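Local coordinates for protein thiosulfate sulfurtransferase TUM1 (Saccharomyces cerevisiae, PDB 3UTN) that accepts persulfide sulfur from the cysteine desulfurase NFS1 and passes it to UBA4 for 2-thiolation of the wobble uridine of tRNAs, at residues D182-F192 against V303-W313; S211-E219 against P319-D327. All coordinates share one frame; numbering follows the deposited sequence.

In the fold
Both contacts belong to the second, catalytic rhodanese domain, and their centres lie about 17 Å apart. Contact 1 is the more buried: it pairs the edge strand 185-186 with strand 303-306 of the parallel sheet and packs helix 188-196 against helix 309-317, mixing backbone bonds, an aromatic cluster and one salt bridge. Contact 2 lies nearer the surface, where the C-terminal tail that follows helix 309-317 runs past the short helix 212-216; its grip is one backbone bond and one charged pair, with far less buried area. The two are joined at W321, whose O is probably hydrogen-bonded by NE1 of W313, while its ring meets F192 edge-to-face.

Contact 1 of 2, residues D182-F192 against V303-W313; sequences DKEIVDYEEMF and VRLYDGSWTEW. With DMS (dimethyl sulfoxide), chain F.
I185 pairs in parallel with L305: L305 N donates to E184 O (2.6 Å, N-H...O 171°), and V186 N donates to L305 O (2.7 Å). In the salt bridge, R304 NH1 meets E190 OE1 on its syn side at 2.5 Å, nearly straight, and R304 NH2 pairs with E190 OE2; V186 CG2 lies over the centre of the guanidinium, 3.4 Å above its plane. The Y306 ring is sandwiched. M191 CG sits over one face, 3.4 Å from the centroid, in a CH-pi contact; the bend at chi2 (-53°) keeps SD obliquely over the same ring, a Met-aromatic contact. S309 N lies over the other face. Y306 OH donates to E312 OE1 (2.7 Å) and abuts the Y188 ring edge at CD1. A leucine in its place would probably leave E312 OE1 without this donor and M191 without an aromatic face. Y188 CE1 comes within 3.5 Å of W313 CE3 and F192 CD1 within 3.6 Å of W313 CH2, forming an aromatic cluster. The parallel edge pairing with flanking helices is that of the alpha/beta rhodanese fold, near C282, the active-site cysteine that forms the persulfide intermediate, whose backbone N is hydrogen-bonded to S309 OG.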
loop_
_atom_site.group_PDB
_atom_site.type_symbol
_atom_site.label_atom_id
_atom_site.label_comp_id
_atom_site.label_asym_id
_atom_site.label_seq_id
_atom_site.Cartn_x
_atom_site.Cartn_y
_atom_site.Cartn_z
ATOM N N ASP A 182 -5.499 -8.054 12.153
ATOM C CA ASP A 182 -5.041 -9.370 12.591
ATOM C C ASP A 182 -4.652 -10.279 11.424
ATOM O O ASP A 182 -3.700 -11.046 11.522
ATOM C CB ASP A 182 -6.104 -10.043 13.474
ATOM C CG ASP A 182 -7.448 -10.228 12.762
ATOM O OD1 ASP A 182 -7.704 -9.553 11.735
ATOM O OD2 ASP A 182 -8.258 -11.056 13.240
ATOM N N LYS A 183 -5.393 -10.191 10.323
ATOM C CA LYS A 183 -5.123 -11.020 9.156
ATOM C C LYS A 183 -4.143 -10.360 8.200
ATOM O O LYS A 183 -3.620 -11.004 7.292
ATOM C CB LYS A 183 -6.423 -11.332 8.408
ATOM C CG LYS A 183 -7.214 -12.499 8.980
ATOM C CD LYS A 183 -8.329 -12.932 8.034
ATOM C CE LYS A 183 -9.541 -12.013 8.117
ATOM N NZ LYS A 183 -10.541 -12.280 7.044
ATOM N N GLU A 184 -3.901 -9.071 8.395
ATOM C CA GLU A 184 -3.265 -8.268 7.360
ATOM C C GLU A 184 -1.982 -7.617 7.795
ATOM O O GLU A 184 -1.140 -7.280 6.968
ATOM C CB GLU A 184 -4.233 -7.191 6.896
ATOM C CG GLU A 184 -5.367 -7.760 6.075
ATOM C CD GLU A 184 -4.892 -8.196 4.710
ATOM O OE1 GLU A 184 -5.363 -9.235 4.224
ATOM O OE2 GLU A 184 -4.041 -7.496 4.132
ATOM N N ILE A 185 -1.856 -7.415 9.097
ATOM C CA ILE A 185 -0.752 -6.657 9.637
ATOM C C ILE A 185 0.015 -7.535 10.592
ATOM O O ILE A 185 -0.546 -8.065 11.551
ATOM C CB ILE A 185 -1.240 -5.389 10.363
ATOM C CG1 ILE A 185 -1.968 -4.477 9.378
ATOM C CG2 ILE A 185 -0.081 -4.674 11.047
ATOM C CD1 ILE A 185 -2.654 -3.292 10.000
ATOM N N VAL A 186 1.297 -7.701 10.308
ATOM C CA VAL A 186 2.184 -8.347 11.245
ATOM C C VAL A 186 2.654 -7.254 12.174
ATOM O O VAL A 186 3.112 -6.206 11.729
ATOM C CB VAL A 186 3.405 -8.978 10.570
ATOM C CG1 VAL A 186 4.052 -9.965 11.524
ATOM C CG2 VAL A 186 3.003 -9.673 9.284
ATOM N N ASP A 187 2.497 -7.491 13.466
ATOM C CA ASP A 187 2.985 -6.563 14.456
ATOM C C ASP A 187 4.442 -6.876 14.713
ATOM O O ASP A 187 4.927 -7.959 14.373
ATOM C CB ASP A 187 2.165 -6.666 15.741
ATOM C CG ASP A 187 0.758 -6.133 15.578
ATOM O OD1 ASP A 187 0.494 -5.408 14.594
ATOM O OD2 ASP A 187 -0.086 -6.436 16.445
ATOM N N TYR A 188 5.138 -5.913 15.299
ATOM C CA TYR A 188 6.538 -6.069 15.610
ATOM C C TYR A 188 6.790 -7.310 16.451
ATOM O O TYR A 188 7.730 -8.055 16.190
ATOM C CB TYR A 188 7.059 -4.858 16.362
ATOM C CG TYR A 188 8.473 -5.059 16.810
ATOM C CD1 TYR A 188 9.521 -4.966 15.900
ATOM C CD2 TYR A 188 8.767 -5.383 18.135
ATOM C CE1 TYR A 188 10.824 -5.162 16.301
ATOM C CE2 TYR A 188 10.070 -5.579 18.544
ATOM C CZ TYR A 188 11.091 -5.466 17.623
ATOM O OH TYR A 188 12.387 -5.657 18.012
ATOM N N GLU A 189 5.950 -7.507 17.466
ATOM C CA GLU A 189 6.067 -8.637 18.379
ATOM C C GLU A 189 6.234 -9.923 17.581
ATOM O O GLU A 189 7.201 -10.656 17.769
ATOM C CB GLU A 189 4.844 -8.718 19.305
ATOM C CG GLU A 189 4.898 -9.847 20.332
ATOM C CD GLU A 189 3.810 -9.757 21.391
ATOM O OE1 GLU A 189 2.650 -9.437 21.048
ATOM O OE2 GLU A 189 4.114 -10.017 22.576
ATOM N N GLU A 190 5.311 -10.166 16.659
ATOM C CA GLU A 190 5.378 -11.353 15.834
ATOM C C GLU A 190 6.600 -11.333 14.937
ATOM O O GLU A 190 7.306 -12.326 14.838
ATOM C CB GLU A 190 4.124 -11.498 14.991
ATOM C CG GLU A 190 4.061 -12.826 14.268
ATOM C CD GLU A 190 2.906 -12.902 13.308
ATOM O OE1 GLU A 190 2.036 -12.012 13.357
ATOM O OE2 GLU A 190 2.872 -13.845 12.496
ATOM N N MET A 191 6.841 -10.198 14.285
ATOM C CA MET A 191 8.009 -10.050 13.430
ATOM C C MET A 191 9.267 -10.382 14.199
ATOM O O MET A 191 10.082 -11.186 13.761
ATOM C CB MET A 191 8.112 -8.626 12.896
ATOM C CG MET A 191 7.266 -8.404 11.672
ATOM S SD MET A 191 7.594 -9.631 10.402
ATOM C CE MET A 191 9.199 -9.138 9.791
ATOM N N PHE A 192 9.408 -9.755 15.356
ATOM C CA PHE A 192 10.578 -9.967 16.164
ATOM C C PHE A 192 10.689 -11.409 16.615
ATOM O O PHE A 192 11.745 -11.996 16.485
ATOM C CB PHE A 192 10.624 -9.033 17.365
ATOM C CG PHE A 192 11.901 -9.132 18.117
ATOM C CD1 PHE A 192 13.084 -8.700 17.536
ATOM C CD2 PHE A 192 11.939 -9.707 19.380
ATOM C CE1 PHE A 192 14.279 -8.805 18.218
ATOM C CE2 PHE A 192 13.134 -9.818 20.065
ATOM C CZ PHE A 192 14.306 -9.367 19.482
ATOM N N VAL A 303 -0.767 -12.896 2.677
ATOM C CA VAL A 303 0.266 -11.907 2.663
ATOM C C VAL A 303 -0.156 -10.908 3.702
ATOM O O VAL A 303 -1.276 -10.413 3.690
ATOM C CB VAL A 303 0.392 -11.227 1.302
ATOM C CG1 VAL A 303 1.623 -10.336 1.285
ATOM C CG2 VAL A 303 0.488 -12.276 0.215
ATOM N N ARG A 304 0.737 -10.651 4.635
ATOM C CA ARG A 304 0.486 -9.631 5.606
ATOM C C ARG A 304 1.526 -8.568 5.452
ATOM O O ARG A 304 2.587 -8.788 4.868
ATOM C CB ARG A 304 0.511 -10.211 7.006
ATOM C CG ARG A 304 -0.695 -11.074 7.307
ATOM C CD ARG A 304 -0.608 -11.582 8.728
ATOM N NE ARG A 304 0.637 -12.311 8.929
ATOM C CZ ARG A 304 1.231 -12.454 10.105
ATOM N NH1 ARG A 304 0.703 -11.898 11.193
ATOM N NH2 ARG A 304 2.363 -13.133 10.186
ATOM N N LEU A 305 1.195 -7.393 5.942
ATOM C CA LEU A 305 2.126 -6.313 5.935
ATOM C C LEU A 305 2.679 -6.176 7.324
ATOM O O LEU A 305 1.930 -6.021 8.288
ATOM C CB LEU A 305 1.450 -5.017 5.529
ATOM C CG LEU A 305 2.422 -3.844 5.552
ATOM C CD1 LEU A 305 3.204 -3.786 4.256
ATOM C CD2 LEU A 305 1.656 -2.566 5.781
ATOM N N TYR A 306 3.995 -6.238 7.422
ATOM C CA TYR A 306 4.651 -5.811 8.621
ATOM C C TYR A 306 4.606 -4.297 8.549
ATOM O O TYR A 306 5.439 -3.662 7.917
ATOM C CB TYR A 306 6.084 -6.328 8.693
ATOM C CG TYR A 306 6.860 -5.702 9.818
ATOM C CD1 TYR A 306 6.221 -5.318 10.994
ATOM C CD2 TYR A 306 8.224 -5.495 9.711
ATOM C CE1 TYR A 306 6.924 -4.749 12.031
ATOM C CE2 TYR A 306 8.939 -4.928 10.753
ATOM C CZ TYR A 306 8.276 -4.553 11.903
ATOM O OH TYR A 306 8.962 -3.984 12.937
ATOM N N ASP A 307 3.599 -3.731 9.195
ATOM C CA ASP A 307 3.329 -2.323 9.053
ATOM C C ASP A 307 4.470 -1.505 9.628
ATOM O O ASP A 307 4.969 -0.595 8.974
ATOM C CB ASP A 307 2.006 -1.971 9.713
ATOM C CG ASP A 307 1.572 -0.566 9.419
ATOM O OD1 ASP A 307 1.997 -0.005 8.389
ATOM O OD2 ASP A 307 0.805 -0.020 10.224
ATOM N N GLY A 308 4.901 -1.859 10.838
ATOM C CA GLY A 308 6.016 -1.177 11.485
ATOM C C GLY A 308 7.169 -1.082 10.520
ATOM O O GLY A 308 7.861 -0.062 10.440
ATOM N N SER A 309 7.351 -2.161 9.765
ATOM C CA SER A 309 8.352 -2.229 8.720
ATOM C C SER A 309 9.740 -1.927 9.260
ATOM O O SER A 309 9.976 -1.959 10.476
ATOM C CB SER A 309 7.979 -1.315 7.551
ATOM O OG SER A 309 7.029 -1.956 6.725
ATOM N N TRP A 310 10.645 -1.620 8.347
ATOM C CA TRP A 310 12.042 -1.492 8.673
ATOM C C TRP A 310 12.290 -0.476 9.743
ATOM O O TRP A 310 13.075 -0.711 10.657
ATOM C CB TRP A 310 12.836 -1.148 7.434
ATOM C CG TRP A 310 14.294 -1.078 7.736
ATOM C CD1 TRP A 310 15.138 0.009 7.598
ATOM C CD2 TRP A 310 15.125 -2.141 8.289
ATOM N NE1 TRP A 310 16.407 -0.310 7.990
ATOM C CE2 TRP A 310 16.468 -1.584 8.415
ATOM C CE3 TRP A 310 14.900 -3.458 8.663
ATOM C CZ2 TRP A 310 17.525 -2.329 8.909
ATOM C CZ3 TRP A 310 15.970 -4.192 9.164
ATOM C CH2 TRP A 310 17.250 -3.643 9.278
ATOM N N THR A 311 11.603 0.654 9.640
ATOM C CA THR A 311 11.771 1.738 10.594
ATOM C C THR A 311 11.490 1.277 12.009
ATOM O O THR A 311 12.337 1.408 12.893
ATOM C CB THR A 311 10.867 2.923 10.251
ATOM O OG1 THR A 311 11.216 3.396 8.946
ATOM C CG2 THR A 311 11.056 4.032 11.268
ATOM N N GLU A 312 10.301 0.730 12.218
ATOM C CA GLU A 312 9.960 0.223 13.523
ATOM C C GLU A 312 10.903 -0.900 13.888
ATOM O O GLU A 312 11.352 -0.989 15.027
ATOM C CB GLU A 312 8.535 -0.284 13.557
ATOM C CG GLU A 312 8.126 -0.741 14.936
ATOM C CD GLU A 312 6.976 -1.707 14.907
ATOM O OE1 GLU A 312 6.975 -2.621 14.052
ATOM O OE2 GLU A 312 6.081 -1.557 15.754
ATOM N N TRP A 313 11.201 -1.753 12.914
ATOM C CA TRP A 313 12.092 -2.866 13.146
ATOM C C TRP A 313 13.373 -2.408 13.770
ATOM O O TRP A 313 13.762 -2.895 14.826
ATOM C CB TRP A 313 12.416 -3.601 11.862
ATOM C CG TRP A 313 13.325 -4.738 12.180
ATOM C CD1 TRP A 313 14.696 -4.806 12.009
ATOM C CD2 TRP A 313 12.953 -5.996 12.818
ATOM N NE1 TRP A 313 15.179 -6.004 12.452
ATOM C CE2 TRP A 313 14.184 -6.764 12.953
ATOM C CE3 TRP A 313 11.755 -6.552 13.252
ATOM C CZ2 TRP A 313 14.198 -8.031 13.504
ATOM C CZ3 TRP A 313 11.782 -7.826 13.812
ATOM C CH2 TRP A 313 12.978 -8.542 13.938
HETATM S S DMS F . -8.696 -7.153 14.472
HETATM O O DMS F . -8.704 -7.258 12.986
HETATM C C1 DMS F . -7.890 -5.712 14.947
HETATM C C2 DMS F . -10.294 -6.808 15.032
HETATM O O HOH W 1 -3.836 -11.542 4.294
HETATM O O HOH W 2 3.542 -3.599 12.219
HETATM O O HOH W 3 4.329 -3.398 14.899
#

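Contact 2 of 2, residues S211-E219 against P319-D327; sequences SLGRFEGTE and PEWIAENRD
E216 O accepts from N325 N at 2.6 Å, with an N-H...O angle of 158°. The bond ties the end of helix 212-216 to the C-terminal tail of the catalytic rhodanese domain, where E324 to D327 form a type II' beta turn. The backbones come close here, E216 CA making a CA-H...O contact of 3.4 Å with N325 O; the side chain adds E216 CG, 3.3 Å from that oxygen. S211 begins the helix as its N-cap, its OG accepting from R214 N; G217 leaves it with positive phi. The F215 ring approaches N325 O obliquely through CE2, at 3.5 Å, and also stacks with the ring of H230. T218 OG1 donates to G213 O, which also accepts from E219 N, so the chain just after the helix is drawn back onto it. R326 folds over the helix side chains, its chain bent at chi2 (-54°) and its guanidinium steeply inclined to the F215 ring; NH1 donates to F268 O. L212 CD1 lies 3.4 Å from R326 NE, next to the charged pair. E216, extended beyond CG, presents the anti lone pair of OE2 to R326 NE, which meets it in the guanidinium plane at 3.2 Å.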
loop_
_atom_site.group_PDB
_atom_site.type_symbol
_atom_site.label_atom_id
_atom_site.label_comp_id
_atom_site.label_asym_id
_atom_site.label_seq_id
_atom_site.Cartn_x
_atom_site.Cartn_y
_atom_site.Cartn_z
ATOM N N SER A 211 14.276 -0.641 -1.645
ATOM C CA SER A 211 15.286 -0.904 -2.645
ATOM C C SER A 211 16.194 -2.005 -2.130
ATOM O O SER A 211 16.368 -2.176 -0.916
ATOM C CB SER A 211 16.100 0.354 -2.909
ATOM O OG SER A 211 16.829 0.694 -1.749
ATOM N N LEU A 212 16.756 -2.759 -3.065
ATOM C CA LEU A 212 17.726 -3.783 -2.752
ATOM C C LEU A 212 18.868 -3.173 -1.941
ATOM O O LEU A 212 19.329 -3.773 -0.976
ATOM C CB LEU A 212 18.247 -4.419 -4.044
ATOM C CG LEU A 212 19.346 -5.475 -3.926
ATOM C CD1 LEU A 212 18.868 -6.660 -3.108
ATOM C CD2 LEU A 212 19.818 -5.925 -5.300
ATOM N N GLY A 213 19.288 -1.968 -2.325
ATOM C CA GLY A 213 20.376 -1.268 -1.654
ATOM C C GLY A 213 20.082 -1.052 -0.186
ATOM O O GLY A 213 20.921 -1.315 0.672
ATOM N N ARG A 214 18.875 -0.580 0.102
ATOM C CA ARG A 214 18.438 -0.401 1.478
ATOM C C ARG A 214 18.342 -1.736 2.190
ATOM O O ARG A 214 18.785 -1.875 3.322
ATOM C CB ARG A 214 17.099 0.309 1.520
ATOM C CG ARG A 214 17.204 1.789 1.202
ATOM C CD ARG A 214 15.829 2.376 1.000
ATOM N NE ARG A 214 15.045 2.362 2.229
ATOM C CZ ARG A 214 13.752 2.656 2.293
ATOM N NH1 ARG A 214 13.082 2.977 1.195
ATOM N NH2 ARG A 214 13.130 2.629 3.460
ATOM N N PHE A 215 17.769 -2.720 1.513
ATOM C CA PHE A 215 17.682 -4.053 2.060
ATOM C C PHE A 215 19.069 -4.566 2.410
ATOM O O PHE A 215 19.284 -5.101 3.493
ATOM C CB PHE A 215 17.035 -4.988 1.052
ATOM C CG PHE A 215 16.884 -6.384 1.548
ATOM C CD1 PHE A 215 15.722 -6.776 2.188
ATOM C CD2 PHE A 215 17.905 -7.311 1.374
ATOM C CE1 PHE A 215 15.578 -8.070 2.649
ATOM C CE2 PHE A 215 17.767 -8.606 1.836
ATOM C CZ PHE A 215 16.603 -8.983 2.474
ATOM N N GLU A 216 20.007 -4.392 1.484
ATOM C CA GLU A 216 21.354 -4.905 1.658
ATOM C C GLU A 216 22.164 -4.083 2.650
ATOM O O GLU A 216 23.217 -4.515 3.105
ATOM C CB GLU A 216 22.066 -4.993 0.310
ATOM C CG GLU A 216 21.555 -6.138 -0.547
ATOM C CD GLU A 216 22.255 -6.242 -1.884
ATOM O OE1 GLU A 216 22.933 -5.275 -2.288
ATOM O OE2 GLU A 216 22.114 -7.296 -2.533
ATOM N N GLY A 217 21.661 -2.903 2.990
ATOM C CA GLY A 217 22.383 -1.994 3.863
ATOM C C GLY A 217 23.449 -1.222 3.117
ATOM O O GLY A 217 24.233 -0.499 3.724
ATOM N N THR A 218 23.478 -1.373 1.796
ATOM C CA THR A 218 24.466 -0.688 0.968
ATOM C C THR A 218 24.002 0.729 0.660
ATOM O O THR A 218 24.797 1.583 0.268
ATOM C CB THR A 218 24.745 -1.441 -0.350
ATOM O OG1 THR A 218 23.562 -1.460 -1.155
ATOM C CG2 THR A 218 25.197 -2.870 -0.080
ATOM N N GLU A 219 22.707 0.972 0.841
ATOM C CA GLU A 219 22.131 2.282 0.579
ATOM C C GLU A 219 21.329 2.758 1.781
ATOM O O GLU A 219 20.660 1.957 2.429
ATOM C CB GLU A 219 21.283 2.257 -0.696
ATOM C CG GLU A 219 22.128 2.050 -1.949
ATOM C CD GLU A 219 21.334 2.097 -3.237
ATOM O OE1 GLU A 219 20.143 1.717 -3.232
ATOM O OE2 GLU A 219 21.914 2.507 -4.266
ATOM N N PRO A 319 20.521 -2.400 16.215
ATOM C CA PRO A 319 21.458 -2.792 15.161
ATOM C C PRO A 319 21.760 -4.286 15.111
ATOM O O PRO A 319 22.230 -4.782 14.084
ATOM C CB PRO A 319 22.729 -2.017 15.523
ATOM C CG PRO A 319 22.637 -1.826 16.998
ATOM C CD PRO A 319 21.179 -1.582 17.250
ATOM N N GLU A 320 21.510 -4.988 16.213
ATOM C CA GLU A 320 21.774 -6.417 16.294
ATOM C C GLU A 320 20.875 -7.168 15.322
ATOM O O GLU A 320 21.257 -8.194 14.760
ATOM C CB GLU A 320 21.517 -6.930 17.711
ATOM C CG GLU A 320 22.408 -8.096 18.100
ATOM C CD GLU A 320 21.642 -9.270 18.689
ATOM O OE1 GLU A 320 20.919 -9.085 19.693
ATOM O OE2 GLU A 320 21.779 -10.389 18.141
ATOM N N TRP A 321 19.678 -6.631 15.122
ATOM C CA TRP A 321 18.667 -7.286 14.317
ATOM C C TRP A 321 18.593 -6.716 12.944
ATOM O O TRP A 321 17.565 -6.789 12.275
ATOM C CB TRP A 321 17.341 -7.185 15.017
ATOM C CG TRP A 321 17.355 -7.998 16.269
ATOM C CD1 TRP A 321 17.397 -7.545 17.581
ATOM C CD2 TRP A 321 17.374 -9.455 16.362
ATOM N NE1 TRP A 321 17.414 -8.598 18.456
ATOM C CE2 TRP A 321 17.403 -9.772 17.790
ATOM C CE3 TRP A 321 17.353 -10.491 15.439
ATOM C CZ2 TRP A 321 17.405 -11.075 18.249
ATOM C CZ3 TRP A 321 17.364 -11.803 15.913
ATOM C CH2 TRP A 321 17.390 -12.086 17.286
ATOM N N ILE A 322 19.710 -6.150 12.517
ATOM C CA ILE A 322 19.834 -5.606 11.193
ATOM C C ILE A 322 20.762 -6.518 10.426
ATOM O O ILE A 322 21.947 -6.629 10.744
ATOM C CB ILE A 322 20.394 -4.174 11.232
ATOM C CG1 ILE A 322 19.405 -3.252 11.949
ATOM C CG2 ILE A 322 20.722 -3.690 9.824
ATOM C CD1 ILE A 322 19.889 -1.832 12.109
ATOM N N ALA A 323 20.204 -7.198 9.438
ATOM C CA ALA A 323 21.001 -8.006 8.546
ATOM C C ALA A 323 21.415 -7.146 7.364
ATOM O O ALA A 323 20.656 -6.291 6.910
ATOM C CB ALA A 323 20.225 -9.228 8.093
ATOM N N GLU A 324 22.636 -7.357 6.895
ATOM C CA GLU A 324 23.139 -6.659 5.729
ATOM C C GLU A 324 23.170 -7.609 4.553
ATOM O O GLU A 324 22.967 -8.816 4.711
ATOM C CB GLU A 324 24.550 -6.146 5.982
ATOM C CG GLU A 324 24.626 -4.877 6.801
ATOM C CD GLU A 324 26.032 -4.604 7.304
ATOM O OE1 GLU A 324 26.844 -5.554 7.363
ATOM O OE2 GLU A 324 26.324 -3.441 7.650
ATOM N N ASN A 325 23.445 -7.049 3.379
ATOM C CA ASN A 325 23.562 -7.811 2.145
ATOM C C ASN A 325 22.381 -8.761 2.001
ATOM O O ASN A 325 21.240 -8.305 1.966
ATOM C CB ASN A 325 24.922 -8.512 2.081
ATOM C CG ASN A 325 26.071 -7.562 2.367
ATOM O OD1 ASN A 325 26.128 -6.456 1.824
ATOM N ND2 ASN A 325 26.983 -7.980 3.237
ATOM N N ARG A 326 22.640 -10.064 1.961
ATOM C CA ARG A 326 21.568 -11.050 1.826
ATOM C C ARG A 326 21.497 -12.014 3.003
ATOM O O ARG A 326 20.976 -13.122 2.875
ATOM C CB ARG A 326 21.726 -11.825 0.517
ATOM C CG ARG A 326 21.669 -10.958 -0.729
ATOM C CD ARG A 326 20.407 -10.110 -0.760
ATOM N NE ARG A 326 20.097 -9.711 -2.124
ATOM C CZ ARG A 326 19.297 -10.384 -2.942
ATOM N NH1 ARG A 326 18.693 -11.495 -2.533
ATOM N NH2 ARG A 326 19.096 -9.935 -4.172
ATOM N N ASP A 327 22.003 -11.574 4.152
ATOM C CA ASP A 327 22.104 -12.422 5.338
ATOM C C ASP A 327 20.763 -12.653 6.026
ATOM O O ASP A 327 19.824 -11.885 5.845
ATOM C CB ASP A 327 23.114 -11.833 6.325
ATOM C CG ASP A 327 24.505 -11.703 5.728
ATOM O OD1 ASP A 327 25.251 -10.793 6.147
ATOM O OD2 ASP A 327 24.853 -12.502 4.832
#